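Linoleate 11-lipoxygenase (Gaeumannomyces graminis, PDB 5FX8) oxygenates linoleic and alpha-linolenic acids to 11S- and 13R-hydroperoxy fatty acids, using a catalytic manganese ion. Local coordinates at the interface of chains A and B. Coordinates in Å, arbitrary orientation; residue numbers count along the deposited sequence, not the author numbering. Chains: chain A, Linoleate 11-lipoxygenase; chain B, Zonadhesin.

The interface of chains A and B. Residues chain A 398-399, 402-403; chain B 235, 252.
B:Leu235 pushes its side chain between A:Tyr398 and A:His402, two aromatic residues one helical turn apart, and so illustrates how an aliphatic side chain can dock on a helix surface by lodging between two rings that project from successive turns. Its CD1 methyl lies over the centre of one face of the A:Tyr398 phenol ring, 3.4 Å from the ring centroid, and B:Leu235 CG also approaches A:Tyr398 CE2. Further back along the same side chain, CB sits over the middle of the A:His402 imidazole, 3.5 Å from that centroid. Both aromatic side chains swing CG anti to their own backbone N (chi1 -177° for A:Tyr398 and 171° for A:His402); the shared torsion points both rings away from the helix, and their spacing of about one turn sets them on either side of the leucine. The end of the slot is closed by the helix itself, where A:Glu399 CA lies 3.7 Å from B:Leu235 CD1; the A:Glu399 CG methylene adds to the packing on the same methyl.

A hydrogen bond complements this apolar grip: the backbone N-H of B:Leu235 donates to the phenol oxygen OH of A:Tyr398 at 3.0 Å, with 158° at the hydrogen. Phenol and leucine are thereby joined twice, through ring face and hydroxyl, which should limit sliding of the leucine along the ring. B:Ala252 extends the patch, burying 25 Å², with its CB methyl 3.8 Å from NH2 of the A:Arg403 guanidinium.

Zonadhesin is a putative adhesin from another organism, and the pairing may therefore reflect crystal assembly and not a physiological complex. The lipoxygenase contributes the early turns of helix 396-420, at its surface; zonadhesin contributes a loop residue just before strand 237-242 and the end of strand 246-252.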
# COMPACT_ATOMS: atom_id res chain seq x y z
N TYR A 398 -3.94 -17.68 7.37
CA TYR A 398 -3.55 -18.05 8.72
C TYR A 398 -2.12 -18.56 8.76
O TYR A 398 -1.38 -18.28 9.71
CB TYR A 398 -4.53 -19.09 9.25
CG TYR A 398 -4.32 -19.53 10.65
CD1 TYR A 398 -3.79 -18.68 11.60
CD2 TYR A 398 -4.65 -20.81 11.04
CE1 TYR A 398 -3.61 -19.08 12.86
CE2 TYR A 398 -4.47 -21.22 12.30
CZ TYR A 398 -3.95 -20.35 13.21
OH TYR A 398 -3.75 -20.76 14.49
N GLU A 399 -1.68 -19.29 7.75
CA GLU A 399 -0.34 -19.87 7.82
C GLU A 399 0.72 -18.80 7.60
O GLU A 399 1.69 -18.69 8.37
CB GLU A 399 -0.21 -21.01 6.81
CG GLU A 399 -1.17 -22.19 7.06
CD GLU A 399 -1.73 -22.84 5.77
OE1 GLU A 399 -1.18 -22.64 4.66
OE2 GLU A 399 -2.73 -23.59 5.88
N HIS A 402 0.65 -16.60 10.65
CA HIS A 402 1.28 -17.23 11.79
C HIS A 402 2.79 -17.12 11.69
O HIS A 402 3.46 -16.81 12.69
CB HIS A 402 0.84 -18.67 11.88
CG HIS A 402 1.61 -19.46 12.89
ND1 HIS A 402 1.32 -19.42 14.23
CD2 HIS A 402 2.68 -20.27 12.75
CE1 HIS A 402 2.18 -20.18 14.88
NE2 HIS A 402 3.02 -20.70 14.00
N ARG A 403 3.36 -17.33 10.51
CA ARG A 403 4.81 -17.18 10.39
C ARG A 403 5.24 -15.74 10.68
O ARG A 403 6.09 -15.49 11.54
CB ARG A 403 5.30 -17.62 9.01
CG ARG A 403 5.03 -19.04 8.74
CD ARG A 403 5.50 -19.42 7.35
NE ARG A 403 4.90 -20.67 6.89
CZ ARG A 403 5.39 -21.89 7.12
NH1 ARG A 403 6.51 -22.05 7.79
NH2 ARG A 403 4.76 -22.95 6.65
N LEU B 235 -2.03 -23.21 14.86
CA LEU B 235 -0.69 -23.31 14.35
C LEU B 235 0.31 -23.14 15.49
O LEU B 235 0.08 -22.36 16.39
CB LEU B 235 -0.49 -22.29 13.26
CG LEU B 235 -1.26 -22.69 11.99
CD1 LEU B 235 -1.24 -21.57 11.00
CD2 LEU B 235 -0.65 -23.94 11.39
N ALA B 252 3.29 -26.64 10.68
CA ALA B 252 3.73 -25.60 9.77
C ALA B 252 4.28 -24.48 10.62
O ALA B 252 3.62 -24.03 11.55
CB ALA B 252 2.60 -25.07 8.90